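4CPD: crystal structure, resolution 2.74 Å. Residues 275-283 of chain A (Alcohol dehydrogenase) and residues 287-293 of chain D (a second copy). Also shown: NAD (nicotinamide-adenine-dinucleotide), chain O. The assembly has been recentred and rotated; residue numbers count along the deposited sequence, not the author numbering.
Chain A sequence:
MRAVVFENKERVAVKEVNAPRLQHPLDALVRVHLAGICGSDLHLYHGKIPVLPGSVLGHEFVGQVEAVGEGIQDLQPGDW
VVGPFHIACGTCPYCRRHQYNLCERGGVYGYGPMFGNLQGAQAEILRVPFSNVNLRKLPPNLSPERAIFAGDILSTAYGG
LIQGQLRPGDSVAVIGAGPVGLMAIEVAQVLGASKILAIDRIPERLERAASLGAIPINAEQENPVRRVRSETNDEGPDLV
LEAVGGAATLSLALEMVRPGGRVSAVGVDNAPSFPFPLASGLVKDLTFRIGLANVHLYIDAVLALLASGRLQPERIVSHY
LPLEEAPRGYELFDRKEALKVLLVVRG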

# COMPACT_ATOMS: atom_id res chain seq x y z
N PRO A 275 -2.76 -4.17 -15.31
CA PRO A 275 -2.31 -5.48 -14.82
C PRO A 275 -1.28 -5.40 -13.68
O PRO A 275 -0.14 -4.96 -13.89
CB PRO A 275 -1.69 -6.12 -16.06
CG PRO A 275 -1.19 -4.97 -16.88
CD PRO A 275 -2.08 -3.79 -16.57
N PHE A 276 -1.68 -5.84 -12.49
CA PHE A 276 -0.80 -5.82 -11.32
C PHE A 276 -0.17 -7.18 -11.22
O PHE A 276 -0.90 -8.16 -11.26
CB PHE A 276 -1.58 -5.55 -10.05
CG PHE A 276 -0.74 -5.13 -8.90
CD1 PHE A 276 0.02 -6.05 -8.22
CD2 PHE A 276 -0.71 -3.81 -8.49
CE1 PHE A 276 0.83 -5.68 -7.16
CE2 PHE A 276 0.10 -3.42 -7.42
CZ PHE A 276 0.86 -4.35 -6.76
N PRO A 277 1.18 -7.26 -11.11
CA PRO A 277 1.85 -8.55 -11.04
C PRO A 277 1.42 -9.34 -9.83
O PRO A 277 1.38 -8.81 -8.71
CB PRO A 277 3.33 -8.19 -10.91
CG PRO A 277 3.37 -6.75 -10.53
CD PRO A 277 2.14 -6.15 -11.13
N LEU A 278 1.11 -10.62 -10.06
CA LEU A 278 0.61 -11.49 -9.02
C LEU A 278 1.72 -12.44 -8.56
O LEU A 278 2.27 -12.26 -7.49
CB LEU A 278 -0.63 -12.24 -9.52
CG LEU A 278 -1.63 -12.64 -8.43
CD1 LEU A 278 -2.95 -13.06 -9.06
CD2 LEU A 278 -1.08 -13.75 -7.54
N ALA A 279 2.07 -13.43 -9.36
CA ALA A 279 3.01 -14.44 -8.90
C ALA A 279 4.31 -13.75 -8.59
O ALA A 279 4.90 -13.97 -7.54
CB ALA A 279 3.21 -15.49 -9.97
N SER A 280 4.74 -12.89 -9.51
CA SER A 280 5.97 -12.13 -9.32
C SER A 280 5.79 -11.11 -8.19
O SER A 280 6.72 -10.84 -7.43
CB SER A 280 6.42 -11.46 -10.64
OG SER A 280 5.58 -10.38 -10.99
N GLY A 281 4.58 -10.57 -8.07
CA GLY A 281 4.24 -9.67 -6.97
C GLY A 281 4.46 -10.30 -5.61
O GLY A 281 4.95 -9.64 -4.72
N LEU A 282 4.12 -11.57 -5.46
CA LEU A 282 4.28 -12.27 -4.22
C LEU A 282 5.73 -12.44 -3.85
O LEU A 282 6.13 -12.28 -2.67
CB LEU A 282 3.65 -13.66 -4.30
CG LEU A 282 2.13 -13.72 -4.20
CD1 LEU A 282 1.63 -15.08 -4.68
CD2 LEU A 282 1.71 -13.46 -2.77
N VAL A 283 6.52 -12.80 -4.85
CA VAL A 283 7.97 -12.93 -4.68
C VAL A 283 8.58 -11.59 -4.27
O VAL A 283 9.41 -11.52 -3.37
CB VAL A 283 8.63 -13.41 -5.99
CG1 VAL A 283 10.15 -13.29 -5.89
CG2 VAL A 283 8.22 -14.84 -6.28
PA NAD O . -6.70 -23.68 2.06
O1A NAD O . -7.36 -24.41 3.21
O2A NAD O . -6.57 -24.32 0.70
O5B NAD O . -7.55 -22.32 1.84
C5B NAD O . -8.49 -22.26 0.79
C4B NAD O . -9.83 -21.97 1.42
O4B NAD O . -10.38 -20.92 0.65
C3B NAD O . -10.78 -23.15 1.35
O3B NAD O . -11.16 -23.44 2.70
C2B NAD O . -11.92 -22.74 0.43
O2B NAD O . -13.24 -23.02 0.94
C1B NAD O . -11.73 -21.23 0.29
N9A NAD O . -11.92 -20.77 -1.08
C8A NAD O . -11.18 -21.16 -2.14
N7A NAD O . -11.60 -20.52 -3.28
C5A NAD O . -12.60 -19.69 -2.91
C6A NAD O . -13.49 -18.71 -3.58
N6A NAD O . -13.41 -18.48 -4.90
N1A NAD O . -14.41 -18.06 -2.84
C2A NAD O . -14.52 -18.27 -1.52
N3A NAD O . -13.75 -19.15 -0.84
C4A NAD O . -12.80 -19.86 -1.46
O3 NAD O . -5.17 -23.20 2.45
PN NAD O . -4.59 -22.41 3.79
O1N NAD O . -3.58 -23.31 4.47
O2N NAD O . -5.62 -21.68 4.65
O5D NAD O . -3.83 -21.24 3.03
C5D NAD O . -4.61 -20.35 2.24
C4D NAD O . -3.70 -19.66 1.24
O4D NAD O . -2.68 -18.95 1.95
C3D NAD O . -3.00 -20.65 0.31
O3D NAD O . -3.06 -20.17 -1.04
C2D NAD O . -1.55 -20.67 0.78
O2D NAD O . -0.62 -20.98 -0.27
C1D NAD O . -1.44 -19.23 1.29
N1N NAD O . -0.33 -18.99 2.20
C2N NAD O . 0.46 -17.95 1.94
C3N NAD O . 1.52 -17.66 2.79
C7N NAD O . 2.40 -16.48 2.50
O7N NAD O . 3.58 -16.54 2.81
N7N NAD O . 1.89 -15.40 1.94
C4N NAD O . 1.77 -18.47 3.91
C5N NAD O . 0.93 -19.54 4.15
C6N NAD O . -0.12 -19.77 3.27
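Chain D, residues 287-293: TFRIGLA

The contact between these two copies of an alcohol dehydrogenase is a compact, largely apolar one, in which the end of a chain D strand packs its alternate side chains against a strand and the following helical turn of chain A, with a single weak backbone hydrogen bond where the strand gives way to loop. It illustrates a general principle: an extended chain presents every second residue to a partner. Residues 287-290 of chain D are extended, with phi/psi near -127/137 at Phe D288 and -137/133 at Ile D290. The two stretches advance in roughly the same sense. Both of these residues direct CA-to-CB toward chain A, whereas Arg D289 between them points away.

Phe D288 meets Phe A276 on the chain A strand. Its edge is directed at the face of the Phe A276 ring, the planes standing at 81° with centroids 5.3 Å apart, and CE2 of Phe D288 lies 3.9 Å from CE1 of Phe A276. Ile D290 follows, t at both chi1 (179°) and chi2 (157°), and reaches several partners: its CG2 is 4.0 Å from Phe A276 CE1, its CG1 3.4 Å from Leu A282 CD2, and its CD1 4.4 Å from Leu A278 CD2.

Beyond the strand, the backbones themselves draw close, Gly D291 CA lying 4.1 Å from Leu A282 CA. The carbonyl of Leu A282 accepts the weak hydrogen bond from Leu D292 (N to O, 3.3 Å) and a CA-H...O contact from Gly D291 (CA to O, 3.5 Å). Leu D292 adds an apolar touch, its CD2 4.1 Å from Leu A282 CB. The same loop also holds the carboxamide of NAD: Gly D291 O accepts from NAD N7N at 3.2 Å, and Ala D293 N donates to NAD O7N at 3.0 Å.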

# COMPACT_ATOMS: atom_id res chain seq x y z
N THR D 287 -4.74 1.25 -0.37
CA THR D 287 -3.41 0.75 -0.06
C THR D 287 -3.41 -0.76 -0.18
O THR D 287 -4.19 -1.43 0.49
CB THR D 287 -3.01 1.17 1.36
OG1 THR D 287 -3.05 2.60 1.45
CG2 THR D 287 -1.61 0.65 1.74
N PHE D 288 -2.52 -1.31 -0.98
CA PHE D 288 -2.47 -2.75 -1.25
C PHE D 288 -1.09 -3.35 -1.01
O PHE D 288 -0.09 -2.78 -1.35
CB PHE D 288 -2.85 -2.98 -2.71
CG PHE D 288 -2.83 -4.41 -3.14
CD1 PHE D 288 -3.80 -5.28 -2.74
CD2 PHE D 288 -1.81 -4.90 -3.92
CE1 PHE D 288 -3.76 -6.61 -3.10
CE2 PHE D 288 -1.76 -6.23 -4.30
CZ PHE D 288 -2.74 -7.08 -3.89
N ARG D 289 -1.04 -4.51 -0.38
CA ARG D 289 0.23 -5.19 -0.20
C ARG D 289 0.05 -6.65 -0.48
O ARG D 289 -0.91 -7.26 -0.07
CB ARG D 289 0.79 -5.01 1.21
CG ARG D 289 2.24 -5.53 1.29
CD ARG D 289 2.95 -5.10 2.57
NE ARG D 289 4.32 -5.63 2.67
CZ ARG D 289 5.13 -5.41 3.70
NH1 ARG D 289 4.73 -4.64 4.71
NH2 ARG D 289 6.35 -5.93 3.72
N ILE D 290 1.01 -7.20 -1.20
CA ILE D 290 1.03 -8.62 -1.54
C ILE D 290 2.45 -9.16 -1.35
O ILE D 290 3.43 -8.52 -1.72
CB ILE D 290 0.52 -8.85 -2.97
CG1 ILE D 290 0.58 -10.33 -3.31
CG2 ILE D 290 1.32 -8.07 -3.99
CD1 ILE D 290 -0.38 -10.69 -4.42
N GLY D 291 2.57 -10.30 -0.71
CA GLY D 291 3.88 -10.82 -0.42
C GLY D 291 3.85 -12.07 0.40
O GLY D 291 2.81 -12.44 0.97
N LEU D 292 5.00 -12.73 0.43
CA LEU D 292 5.22 -13.88 1.26
C LEU D 292 5.60 -13.38 2.63
O LEU D 292 6.21 -12.32 2.78
CB LEU D 292 6.31 -14.79 0.68
CG LEU D 292 6.14 -15.20 -0.79
CD1 LEU D 292 7.23 -16.15 -1.21
CD2 LEU D 292 4.79 -15.85 -1.03
N ALA D 293 5.22 -14.16 3.62
CA ALA D 293 5.33 -13.74 5.00
C ALA D 293 6.75 -13.42 5.33
O ALA D 293 7.66 -14.00 4.76
CB ALA D 293 4.84 -14.84 5.90